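Local coordinates for protein pertussis toxin-like subunit ArtA (Escherichia coli, PDB 4Z9D) that probably transfers ADP-ribose from NAD to host trimeric G proteins, acting as the catalytic A subunit of a pertussis-like AB5 toxin, at residues T4-S12 against I51-T60; R76-I87 against I125-L136. The protein carries 2 engineered substitutions. All blocks are in the same frame, centred on the assembly; numbering follows the deposited sequence.

Contact 1: residues T4-S12 against I51-T60; sequences TDFVYRVDS and IATTTSLIET. With NAD (nicotinamide-adenine-dinucleotide), chain F.
Arg9 reaches from strand 6-11 across Ile51 and Ala52 of strand 50-54 to the diphosphate of NAD, and its course shows how one side chain can join two strands to a bound dinucleotide. Its CG stands anti to the backbone N (chi1 174°), and the chain stays extended as far as NE. CB, CG and CD run past the carbonyl oxygen of Ala52, while the Ile51 methyl CG2, 3.7 Å from Arg9 CD, also lies over one face of the guanidinium. At the tip, Arg9 NH1 donates to a lone pair of Ala52 O (3.0 Å), in the planes of both groups, and to NAD O1N, at an unusually short 2.5 Å. Arg9 NH2 binds NAD O1A (2.9 Å) and pairs with Asp11 OD2, tilted out of the guanidinium plane; this salt bridge probably fixes the rotation of the head. Beside it, the backbone of Val10 grips the nicotinamide amide twice, Val10 N giving to NAD O7N and NAD N7N giving to Val10 O.

Further along, Tyr8 and Thr54 form a single antiparallel hydrogen-bonded pair, with Tyr8 N 2.7 Å from Thr54 O. The Tyr8 ring has Leu57 CD1 over one face, and Thr60 CG2 packs 3.5 Å from Tyr8 CB. Ser56 caps the helix through a bond from Glu59 N to Ser56 OG. Strand 6-11 thus lies between strand 77-83, its sheet neighbour, and the junction of strand 50-54 with helix 57-68, while Phe23 of strand 23-24 makes a cation-pi contact with Arg9.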
loop_
_atom_site.group_PDB
_atom_site.type_symbol
_atom_site.label_atom_id
_atom_site.label_comp_id
_atom_site.label_asym_id
_atom_site.label_seq_id
_atom_site.Cartn_x
_atom_site.Cartn_y
_atom_site.Cartn_z
ATOM N N THR A 4 -10.460 -3.561 14.734
ATOM C CA THR A 4 -9.204 -2.988 14.249
ATOM C C THR A 4 -9.078 -3.009 12.725
ATOM O O THR A 4 -9.410 -4.006 12.062
ATOM C CB THR A 4 -7.999 -3.727 14.852
ATOM O OG1 THR A 4 -8.113 -3.737 16.277
ATOM C CG2 THR A 4 -6.674 -3.071 14.443
ATOM N N ASP A 5 -8.607 -1.895 12.175
ATOM C CA ASP A 5 -8.306 -1.802 10.757
ATOM C C ASP A 5 -6.978 -2.487 10.463
ATOM O O ASP A 5 -5.952 -2.150 11.056
ATOM C CB ASP A 5 -8.229 -0.343 10.303
ATOM C CG ASP A 5 -9.589 0.317 10.178
ATOM O OD1 ASP A 5 -10.594 -0.398 9.959
ATOM O OD2 ASP A 5 -9.647 1.563 10.322
ATOM N N PHE A 6 -6.998 -3.465 9.568
ATOM C CA PHE A 6 -5.754 -4.066 9.081
ATOM C C PHE A 6 -5.657 -3.858 7.588
ATOM O O PHE A 6 -6.680 -3.822 6.907
ATOM C CB PHE A 6 -5.676 -5.557 9.431
ATOM C CG PHE A 6 -5.446 -5.817 10.890
ATOM C CD1 PHE A 6 -6.516 -6.026 11.748
ATOM C CD2 PHE A 6 -4.163 -5.840 11.407
ATOM C CE1 PHE A 6 -6.310 -6.260 13.090
ATOM C CE2 PHE A 6 -3.947 -6.066 12.753
ATOM C CZ PHE A 6 -5.026 -6.280 13.598
ATOM N N VAL A 7 -4.441 -3.671 7.088
ATOM C CA VAL A 7 -4.221 -3.548 5.651
ATOM C C VAL A 7 -3.086 -4.452 5.179
ATOM O O VAL A 7 -2.325 -4.995 5.990
ATOM C CB VAL A 7 -3.894 -2.082 5.243
ATOM C CG1 VAL A 7 -5.042 -1.150 5.601
ATOM C CG2 VAL A 7 -2.612 -1.612 5.910
ATOM N N TYR A 8 -2.999 -4.632 3.866
ATOM C CA TYR A 8 -1.916 -5.401 3.268
ATOM C C TYR A 8 -0.998 -4.555 2.396
ATOM O O TYR A 8 -1.440 -3.597 1.756
ATOM C CB TYR A 8 -2.451 -6.519 2.396
ATOM C CG TYR A 8 -3.303 -7.547 3.080
ATOM C CD1 TYR A 8 -2.721 -8.573 3.803
ATOM C CD2 TYR A 8 -4.680 -7.525 2.946
ATOM C CE1 TYR A 8 -3.503 -9.555 4.401
ATOM C CE2 TYR A 8 -5.472 -8.489 3.554
ATOM C CZ TYR A 8 -4.872 -9.502 4.274
ATOM O OH TYR A 8 -5.661 -10.465 4.864
ATOM N N ARG A 9 0.263 -4.959 2.313
ATOM C CA ARG A 9 1.176 -4.359 1.339
ATOM C C ARG A 9 2.030 -5.434 0.690
ATOM O O ARG A 9 2.586 -6.280 1.378
ATOM C CB ARG A 9 2.077 -3.289 1.989
ATOM C CG ARG A 9 3.143 -2.740 1.023
ATOM C CD ARG A 9 3.881 -1.495 1.538
ATOM N NE ARG A 9 5.016 -1.196 0.652
ATOM C CZ ARG A 9 4.920 -0.582 -0.518
ATOM N NH1 ARG A 9 3.747 -0.126 -0.940
ATOM N NH2 ARG A 9 6.013 -0.399 -1.259
ATOM N N VAL A 10 2.099 -5.411 -0.637
ATOM C CA VAL A 10 3.015 -6.265 -1.375
ATOM C C VAL A 10 4.331 -5.510 -1.589
ATOM O O VAL A 10 4.326 -4.383 -2.074
ATOM C CB VAL A 10 2.413 -6.694 -2.721
ATOM C CG1 VAL A 10 3.398 -7.591 -3.484
ATOM C CG2 VAL A 10 1.122 -7.445 -2.482
ATOM N N ASP A 11 5.453 -6.128 -1.217
ATOM C CA ASP A 11 6.769 -5.483 -1.323
ATOM C C ASP A 11 7.856 -6.528 -1.599
ATOM O O ASP A 11 7.735 -7.675 -1.180
ATOM C CB ASP A 11 7.072 -4.697 -0.034
ATOM C CG ASP A 11 8.125 -3.606 -0.236
ATOM O OD1 ASP A 11 9.297 -3.951 -0.521
ATOM O OD2 ASP A 11 7.790 -2.405 -0.101
ATOM N N SER A 12 8.942 -6.126 -2.248
ATOM C CA SER A 12 9.984 -7.091 -2.589
ATOM C C SER A 12 10.991 -7.305 -1.460
ATOM O O SER A 12 11.760 -8.267 -1.480
ATOM C CB SER A 12 10.732 -6.643 -3.846
ATOM O OG SER A 12 11.264 -5.342 -3.676
ATOM N N ILE A 51 2.830 5.603 1.200
ATOM C CA ILE A 51 3.124 4.166 1.128
ATOM C C ILE A 51 1.811 3.444 0.854
ATOM O O ILE A 51 0.889 3.511 1.656
ATOM C CB ILE A 51 3.752 3.647 2.431
ATOM C CG1 ILE A 51 5.022 4.443 2.773
ATOM C CG2 ILE A 51 4.042 2.149 2.344
ATOM C CD1 ILE A 51 5.442 4.341 4.242
ATOM N N ALA A 52 1.716 2.775 -0.291
ATOM C CA ALA A 52 0.455 2.180 -0.724
ATOM C C ALA A 52 0.132 0.902 0.034
ATOM O O ALA A 52 1.004 0.063 0.258
ATOM C CB ALA A 52 0.500 1.884 -2.214
ATOM N N THR A 53 -1.134 0.749 0.410
ATOM C CA THR A 53 -1.637 -0.493 1.012
ATOM C C THR A 53 -3.037 -0.767 0.472
ATOM O O THR A 53 -3.613 0.080 -0.212
ATOM C CB THR A 53 -1.707 -0.424 2.562
ATOM O OG1 THR A 53 -2.775 0.453 2.954
ATOM C CG2 THR A 53 -0.404 0.077 3.174
ATOM N N THR A 54 -3.586 -1.948 0.761
ATOM C CA THR A 54 -4.957 -2.240 0.359
ATOM C C THR A 54 -5.629 -3.064 1.444
ATOM O O THR A 54 -4.968 -3.843 2.137
ATOM C CB THR A 54 -5.022 -3.028 -0.983
ATOM O OG1 THR A 54 -6.384 -3.381 -1.286
ATOM C CG2 THR A 54 -4.201 -4.314 -0.884
ATOM N N THR A 55 -6.937 -2.898 1.595
ATOM C CA THR A 55 -7.680 -3.701 2.564
ATOM C C THR A 55 -7.976 -5.096 2.028
ATOM O O THR A 55 -8.375 -5.988 2.783
ATOM C CB THR A 55 -9.015 -3.057 2.947
ATOM O OG1 THR A 55 -9.804 -2.849 1.769
ATOM C CG2 THR A 55 -8.787 -1.728 3.669
ATOM N N SER A 56 -7.800 -5.270 0.721
ATOM C CA SER A 56 -8.254 -6.471 0.021
ATOM C C SER A 56 -7.171 -7.525 -0.246
ATOM O O SER A 56 -6.238 -7.297 -1.018
ATOM C CB SER A 56 -8.906 -6.057 -1.301
ATOM O OG SER A 56 -9.154 -7.168 -2.146
ATOM N N LEU A 57 -7.318 -8.682 0.393
ATOM C CA LEU A 57 -6.436 -9.817 0.183
ATOM C C LEU A 57 -6.464 -10.247 -1.280
ATOM O O LEU A 57 -5.429 -10.541 -1.887
ATOM C CB LEU A 57 -6.871 -10.986 1.072
ATOM C CG LEU A 57 -6.138 -12.310 0.860
ATOM C CD1 LEU A 57 -4.679 -12.179 1.280
ATOM C CD2 LEU A 57 -6.817 -13.456 1.603
ATOM N N ILE A 58 -7.660 -10.219 -1.850
ATOM C CA ILE A 58 -7.846 -10.608 -3.240
ATOM C C ILE A 58 -7.027 -9.705 -4.141
ATOM O O ILE A 58 -6.359 -10.181 -5.067
ATOM C CB ILE A 58 -9.332 -10.558 -3.639
ATOM C CG1 ILE A 58 -10.054 -11.757 -3.029
ATOM C CG2 ILE A 58 -9.479 -10.544 -5.161
ATOM C CD1 ILE A 58 -11.555 -11.611 -2.954
ATOM N N GLU A 59 -7.068 -8.401 -3.864
ATOM C CA GLU A 59 -6.272 -7.434 -4.614
ATOM C C GLU A 59 -4.773 -7.677 -4.517
ATOM O O GLU A 59 -4.056 -7.417 -5.480
ATOM C CB GLU A 59 -6.576 -5.996 -4.170
ATOM C CG GLU A 59 -7.904 -5.453 -4.707
ATOM C CD GLU A 59 -8.136 -3.981 -4.375
ATOM O OE1 GLU A 59 -7.264 -3.375 -3.710
ATOM O OE2 GLU A 59 -9.189 -3.433 -4.790
ATOM N N THR A 60 -4.279 -8.138 -3.367
ATOM C CA THR A 60 -2.830 -8.356 -3.234
ATOM C C THR A 60 -2.290 -9.389 -4.228
ATOM O O THR A 60 -1.187 -9.219 -4.756
ATOM C CB THR A 60 -2.423 -8.800 -1.821
ATOM O OG1 THR A 60 -2.973 -10.094 -1.529
ATOM C CG2 THR A 60 -2.896 -7.786 -0.801
HETATM P PA NAD F . 6.622 1.420 -4.472
HETATM O O1A NAD F . 6.209 1.852 -3.111
HETATM O O2A NAD F . 7.531 2.282 -5.269
HETATM O O5B NAD F . 7.250 -0.076 -4.321
HETATM C C5B NAD F . 7.851 -0.814 -5.398
HETATM C C4B NAD F . 9.213 -1.341 -4.898
HETATM O O4B NAD F . 10.138 -0.232 -4.680
HETATM C C3B NAD F . 9.047 -1.942 -3.535
HETATM O O3B NAD F . 8.503 -3.288 -3.697
HETATM C C2B NAD F . 10.488 -1.986 -3.114
HETATM O O2B NAD F . 11.167 -2.884 -3.975
HETATM C C1B NAD F . 10.931 -0.567 -3.504
HETATM N N9A NAD F . 10.644 0.568 -2.556
HETATM C C8A NAD F . 9.528 1.204 -2.200
HETATM N N7A NAD F . 9.863 2.175 -1.347
HETATM C C5A NAD F . 11.189 2.158 -1.186
HETATM C C6A NAD F . 12.026 2.914 -0.451
HETATM N N6A NAD F . 11.475 3.882 0.277
HETATM N N1A NAD F . 13.353 2.709 -0.437
HETATM C C2A NAD F . 13.872 1.682 -1.224
HETATM N N3A NAD F . 12.983 0.905 -1.980
HETATM C C4A NAD F . 11.665 1.164 -1.944
HETATM O O3 NAD F . 5.333 1.168 -5.350
HETATM P PN NAD F . 4.041 0.330 -4.827
HETATM O O1N NAD F . 3.801 0.581 -3.379
HETATM O O2N NAD F . 4.126 -1.051 -5.348
HETATM O O5D NAD F . 2.918 1.134 -5.617
HETATM C C5D NAD F . 2.955 1.298 -7.041
HETATM C C4D NAD F . 1.530 1.485 -7.572
HETATM O O4D NAD F . 0.773 0.354 -7.018
HETATM C C3D NAD F . 0.881 2.771 -7.027
HETATM O O3D NAD F . -0.124 3.253 -7.926
HETATM C C2D NAD F . 0.204 2.206 -5.794
HETATM O O2D NAD F . -0.845 3.082 -5.324
HETATM C C1D NAD F . -0.356 0.882 -6.298
HETATM N N1N NAD F . -0.726 0.010 -5.127
HETATM C C2N NAD F . 0.240 -0.836 -4.528
HETATM C C3N NAD F . -0.051 -1.627 -3.416
HETATM C C7N NAD F . 0.914 -2.475 -2.841
HETATM O O7N NAD F . 0.487 -3.405 -1.963
HETATM N N7N NAD F . 2.187 -2.354 -3.228
HETATM C C4N NAD F . -1.337 -1.568 -2.884
HETATM C C5N NAD F . -2.303 -0.746 -3.462
HETATM C C6N NAD F . -2.014 0.051 -4.566
HETATM O O HOH W 1 -7.796 -6.190 5.477
#

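Contact 2: residues R76-I87 against I125-L136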
loop_
_atom_site.group_PDB
_atom_site.type_symbol
_atom_site.label_atom_id
_atom_site.label_comp_id
_atom_site.label_asym_id
_atom_site.label_seq_id
_atom_site.Cartn_x
_atom_site.Cartn_y
_atom_site.Cartn_z
ATOM N N ARG A 76 11.799 -11.935 -5.170
ATOM C CA ARG A 76 10.603 -12.422 -4.503
ATOM C C ARG A 76 9.706 -11.290 -4.060
ATOM O O ARG A 76 10.139 -10.149 -3.973
ATOM C CB ARG A 76 10.987 -13.264 -3.290
ATOM C CG ARG A 76 12.112 -14.238 -3.563
ATOM C CD ARG A 76 12.627 -14.851 -2.292
ATOM N NE ARG A 76 12.237 -16.251 -2.166
ATOM C CZ ARG A 76 12.942 -17.271 -2.650
ATOM N NH1 ARG A 76 14.083 -17.047 -3.298
ATOM N NH2 ARG A 76 12.507 -18.515 -2.490
ATOM N N LEU A 77 8.454 -11.629 -3.782
ATOM C CA LEU A 77 7.485 -10.684 -3.272
ATOM C C LEU A 77 6.909 -11.259 -1.996
ATOM O O LEU A 77 6.781 -12.475 -1.851
ATOM C CB LEU A 77 6.374 -10.419 -4.283
ATOM C CG LEU A 77 6.778 -9.690 -5.550
ATOM C CD1 LEU A 77 5.591 -9.631 -6.501
ATOM C CD2 LEU A 77 7.245 -8.301 -5.173
ATOM N N TYR A 78 6.578 -10.373 -1.069
ATOM C CA TYR A 78 5.977 -10.752 0.197
ATOM C C TYR A 78 4.680 -9.976 0.362
ATOM O O TYR A 78 4.576 -8.834 -0.088
ATOM C CB TYR A 78 6.919 -10.452 1.369
ATOM C CG TYR A 78 8.269 -11.139 1.277
ATOM C CD1 TYR A 78 8.530 -12.294 1.991
ATOM C CD2 TYR A 78 9.288 -10.607 0.492
ATOM C CE1 TYR A 78 9.760 -12.909 1.928
ATOM C CE2 TYR A 78 10.527 -11.220 0.417
ATOM C CZ TYR A 78 10.756 -12.374 1.137
ATOM O OH TYR A 78 11.986 -12.996 1.071
ATOM N N ARG A 79 3.689 -10.595 0.989
ATOM C CA ARG A 79 2.501 -9.872 1.414
ATOM C C ARG A 79 2.621 -9.607 2.905
ATOM O O ARG A 79 2.701 -10.548 3.689
ATOM C CB ARG A 79 1.226 -10.672 1.116
ATOM C CG ARG A 79 -0.064 -9.925 1.431
ATOM C CD ARG A 79 -1.290 -10.781 1.224
ATOM N NE ARG A 79 -1.363 -11.889 2.178
ATOM C CZ ARG A 79 -1.263 -13.176 1.859
ATOM N NH1 ARG A 79 -1.103 -13.542 0.601
ATOM N NH2 ARG A 79 -1.350 -14.097 2.806
ATOM N N TYR A 80 2.659 -8.338 3.289
ATOM C CA TYR A 80 2.704 -7.967 4.697
ATOM C C TYR A 80 1.318 -7.613 5.206
ATOM O O TYR A 80 0.557 -6.927 4.519
ATOM C CB TYR A 80 3.657 -6.782 4.905
ATOM C CG TYR A 80 5.103 -7.126 4.708
ATOM C CD1 TYR A 80 5.881 -7.558 5.781
ATOM C CD2 TYR A 80 5.696 -7.029 3.456
ATOM C CE1 TYR A 80 7.209 -7.875 5.609
ATOM C CE2 TYR A 80 7.019 -7.365 3.268
ATOM C CZ TYR A 80 7.773 -7.780 4.351
ATOM O OH TYR A 80 9.099 -8.102 4.174
ATOM N N ARG A 81 0.980 -8.087 6.401
ATOM C CA ARG A 81 -0.255 -7.659 7.045
ATOM C C ARG A 81 0.087 -6.609 8.073
ATOM O O ARG A 81 1.003 -6.793 8.866
ATOM C CB ARG A 81 -0.990 -8.818 7.716
ATOM C CG ARG A 81 -2.416 -8.421 8.066
ATOM C CD ARG A 81 -3.099 -9.400 9.007
ATOM N NE ARG A 81 -2.984 -10.794 8.589
ATOM C CZ ARG A 81 -4.008 -11.561 8.219
ATOM N NH1 ARG A 81 -5.243 -11.073 8.180
ATOM N NH2 ARG A 81 -3.793 -12.826 7.882
ATOM N N ILE A 82 -0.653 -5.505 8.064
ATOM C CA ILE A 82 -0.264 -4.334 8.842
ATOM C C ILE A 82 -1.421 -3.763 9.642
ATOM O O ILE A 82 -2.510 -3.589 9.114
ATOM C CB ILE A 82 0.280 -3.215 7.916
ATOM C CG1 ILE A 82 1.357 -3.747 6.961
ATOM C CG2 ILE A 82 0.800 -2.004 8.726
ATOM C CD1 ILE A 82 1.646 -2.802 5.794
ATOM N N ARG A 83 -1.193 -3.458 10.922
ATOM C CA ARG A 83 -2.201 -2.736 11.684
ATOM C C ARG A 83 -2.202 -1.268 11.279
ATOM O O ARG A 83 -1.166 -0.599 11.301
ATOM C CB ARG A 83 -1.973 -2.871 13.193
ATOM C CG ARG A 83 -2.878 -1.961 14.023
ATOM C CD ARG A 83 -2.827 -2.335 15.502
ATOM N NE ARG A 83 -1.486 -2.166 16.059
ATOM C CZ ARG A 83 -0.934 -0.989 16.362
ATOM N NH1 ARG A 83 -1.601 0.141 16.151
ATOM N NH2 ARG A 83 0.290 -0.941 16.873
ATOM N N ALA A 84 -3.363 -0.778 10.860
ATOM C CA ALA A 84 -3.493 0.613 10.443
ATOM C C ALA A 84 -3.769 1.488 11.654
ATOM O O ALA A 84 -4.376 1.039 12.630
ATOM C CB ALA A 84 -4.613 0.774 9.416
ATOM N N ASN A 85 -3.294 2.722 11.602
ATOM C CA ASN A 85 -3.627 3.710 12.630
ATOM C C ASN A 85 -3.782 5.081 11.973
ATOM O O ASN A 85 -4.081 5.147 10.783
ATOM C CB ASN A 85 -2.590 3.715 13.762
ATOM C CG ASN A 85 -1.183 3.973 13.285
ATOM O OD1 ASN A 85 -0.957 4.474 12.181
ATOM N ND2 ASN A 85 -0.209 3.644 14.139
ATOM N N ASN A 86 -3.629 6.166 12.733
ATOM C CA ASN A 86 -3.957 7.494 12.201
ATOM C C ASN A 86 -2.963 7.995 11.140
ATOM O O ASN A 86 -3.137 9.067 10.569
ATOM C CB ASN A 86 -4.056 8.521 13.330
ATOM C CG ASN A 86 -5.315 8.358 14.179
ATOM O OD1 ASN A 86 -5.464 9.038 15.194
ATOM N ND2 ASN A 86 -6.229 7.477 13.761
ATOM N N ILE A 87 -1.924 7.208 10.900
ATOM C CA ILE A 87 -0.948 7.450 9.843
ATOM C C ILE A 87 -1.533 7.072 8.473
ATOM O O ILE A 87 -1.071 7.539 7.428
ATOM C CB ILE A 87 0.338 6.593 10.111
ATOM C CG1 ILE A 87 0.944 6.923 11.480
ATOM C CG2 ILE A 87 1.380 6.722 8.991
ATOM C CD1 ILE A 87 2.108 6.016 11.866
ATOM N N ILE A 125 5.597 3.674 8.019
ATOM C CA ILE A 125 4.932 2.657 8.829
ATOM C C ILE A 125 5.965 1.957 9.700
ATOM O O ILE A 125 6.838 1.285 9.181
ATOM C CB ILE A 125 4.240 1.599 7.943
ATOM C CG1 ILE A 125 3.222 2.260 7.011
ATOM C CG2 ILE A 125 3.591 0.488 8.800
ATOM C CD1 ILE A 125 2.745 1.316 5.883
ATOM N N PRO A 126 5.858 2.090 11.029
ATOM C CA PRO A 126 6.804 1.399 11.911
ATOM C C PRO A 126 6.777 -0.134 11.795
ATOM O O PRO A 126 5.731 -0.731 11.508
ATOM C CB PRO A 126 6.355 1.838 13.313
ATOM C CG PRO A 126 5.556 3.094 13.099
ATOM C CD PRO A 126 4.900 2.924 11.768
ATOM N N GLY A 127 7.925 -0.764 12.029
ATOM C CA GLY A 127 8.004 -2.213 12.083
ATOM C C GLY A 127 7.042 -2.818 13.083
ATOM O O GLY A 127 6.479 -3.892 12.844
ATOM N N GLU A 128 6.830 -2.113 14.192
ATOM C CA GLU A 128 5.939 -2.573 15.249
ATOM C C GLU A 128 4.470 -2.676 14.814
ATOM O O GLU A 128 3.674 -3.331 15.484
ATOM C CB GLU A 128 6.075 -1.661 16.475
ATOM C CG GLU A 128 7.303 -2.019 17.307
ATOM C CD GLU A 128 7.600 -1.027 18.420
ATOM O OE1 GLU A 128 8.273 -1.435 19.397
ATOM O OE2 GLU A 128 7.177 0.151 18.319
ATOM N N ASN A 129 4.109 -2.031 13.707
ATOM C CA ASN A 129 2.756 -2.138 13.166
ATOM C C ASN A 129 2.555 -3.380 12.305
ATOM O O ASN A 129 1.429 -3.717 11.940
ATOM C CB ASN A 129 2.414 -0.921 12.310
ATOM C CG ASN A 129 2.066 0.279 13.132
ATOM O OD1 ASN A 129 2.910 0.800 13.857
ATOM N ND2 ASN A 129 0.821 0.738 13.027
ATOM N N ILE A 130 3.646 -4.038 11.945
ATOM C CA ILE A 130 3.559 -5.129 10.988
ATOM C C ILE A 130 3.381 -6.455 11.707
ATOM O O ILE A 130 4.217 -6.865 12.511
ATOM C CB ILE A 130 4.787 -5.154 10.073
ATOM C CG1 ILE A 130 4.901 -3.800 9.354
ATOM C CG2 ILE A 130 4.677 -6.280 9.043
ATOM C CD1 ILE A 130 6.271 -3.518 8.783
ATOM N N VAL A 131 2.275 -7.120 11.400
ATOM C CA VAL A 131 1.877 -8.341 12.077
ATOM C C VAL A 131 2.696 -9.533 11.622
ATOM O O VAL A 131 3.165 -10.331 12.444
ATOM C CB VAL A 131 0.372 -8.623 11.840
ATOM C CG1 VAL A 131 -0.065 -9.917 12.512
ATOM C CG2 VAL A 131 -0.455 -7.462 12.365
ATOM N N GLU A 132 2.846 -9.663 10.306
ATOM C CA GLU A 132 3.394 -10.878 9.725
ATOM C C GLU A 132 3.719 -10.684 8.253
ATOM O O GLU A 132 3.345 -9.680 7.638
ATOM C CB GLU A 132 2.402 -12.048 9.913
ATOM C CG GLU A 132 1.062 -11.836 9.209
ATOM C CD GLU A 132 0.007 -12.877 9.579
ATOM O OE1 GLU A 132 -1.049 -12.902 8.907
ATOM O OE2 GLU A 132 0.228 -13.662 10.533
ATOM N N ALA A 133 4.424 -11.650 7.692
ATOM C CA ALA A 133 4.720 -11.638 6.275
ATOM C C ALA A 133 4.468 -13.018 5.695
ATOM O O ALA A 133 4.557 -14.013 6.403
ATOM C CB ALA A 133 6.144 -11.221 6.033
ATOM N N VAL A 134 4.125 -13.058 4.413
ATOM C CA VAL A 134 4.010 -14.315 3.677
ATOM C C VAL A 134 4.778 -14.192 2.365
ATOM O O VAL A 134 4.478 -13.305 1.562
ATOM C CB VAL A 134 2.532 -14.667 3.375
ATOM C CG1 VAL A 134 2.445 -15.912 2.497
ATOM C CG2 VAL A 134 1.757 -14.863 4.661
ATOM N N GLU A 135 5.753 -15.071 2.125
ATOM C CA GLU A 135 6.437 -15.091 0.827
ATOM C C GLU A 135 5.459 -15.578 -0.225
ATOM O O GLU A 135 4.792 -16.579 -0.006
ATOM C CB GLU A 135 7.664 -16.018 0.829
ATOM C CG GLU A 135 8.516 -15.971 2.077
ATOM C CD GLU A 135 9.834 -16.723 1.916
ATOM O OE1 GLU A 135 10.570 -16.858 2.923
ATOM O OE2 GLU A 135 10.132 -17.175 0.784
ATOM N N LEU A 136 5.388 -14.900 -1.365
ATOM C CA LEU A 136 4.469 -15.315 -2.431
ATOM C C LEU A 136 5.196 -16.161 -3.463
ATOM O O LEU A 136 6.336 -15.878 -3.814
ATOM C CB LEU A 136 3.822 -14.099 -3.104
ATOM C CG LEU A 136 2.995 -13.171 -2.207
ATOM C CD1 LEU A 136 2.456 -11.983 -2.969
ATOM C CD2 LEU A 136 1.853 -13.944 -1.574
#
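Arg81 and Glu132 lie side by side on adjacent antiparallel strands, pointing the same way, with their guanidinium and carboxylate planes 61° apart. Arg81 presents its NE/NH2 edge: NE and NH2 each stand 2.9 Å from Glu132 OE1, which lies near the guanidinium plane. NH2 meets that oxygen nearly along its C-O bond, whereas NE comes from above the carboxylate plane. A bend at chi3 (-49°) turns the Arg81 head to its partner. On the same face, Arg79 runs alongside Val134, whose CB sits over one face of the guanidinium, and crosses Leu136 at about a right angle; the Arg79 charge is met by a salt bridge to Asp147.

On the other face, Tyr78 lies beside Glu135, with its CE1 3.3 Å from Glu135 CG, and Tyr80 brings CE1 to 3.5 Å from Ala133 CB. Ile82 and Ile125 meet tip to tip through their CG2 methyls, 3.7 Å apart. Between Arg81 and Ile82 the register slips by one residue, a beta bulge at Val131. Beyond it, Asn129 crosses Arg83 at about a right angle, and its ND2 gives a straight bond to Arg83 O (3.0 Å, 178°).

Backbone hydrogen bonds from Leu77 to Arg83 tie the strands; the two N-H groups of Arg81 on one oxygen probably stabilise both charges, while Tyr80, Ala133, Ile130 and Ile82 add apolar packing.

Overall arrangement
Contacts 1 and 2 illustrate how a ligand-binding strand can be built into a larger sheet. Their centres are about 8 Å apart, and they follow in series along the chain, 4-12 with 51-60 closing before 76-87 with 125-136 opens. Strand 6-11, an outer strand of the four-stranded antiparallel sheet, is hydrogen-bonded to strand 77-83, which in turn pairs with strand 130-139. Helix 57-68, which begins in contact 1, precedes strand 77-83 and packs against Arg79. Arg9, Val10 and Asp11 thus lie on the edge strand of the sheet that contact 2 continues, while Ala52 and Thr53 come from the three-stranded sheet, consistent with the ADP-ribosyltransferase fold of the pertussis toxin subunit 1 family.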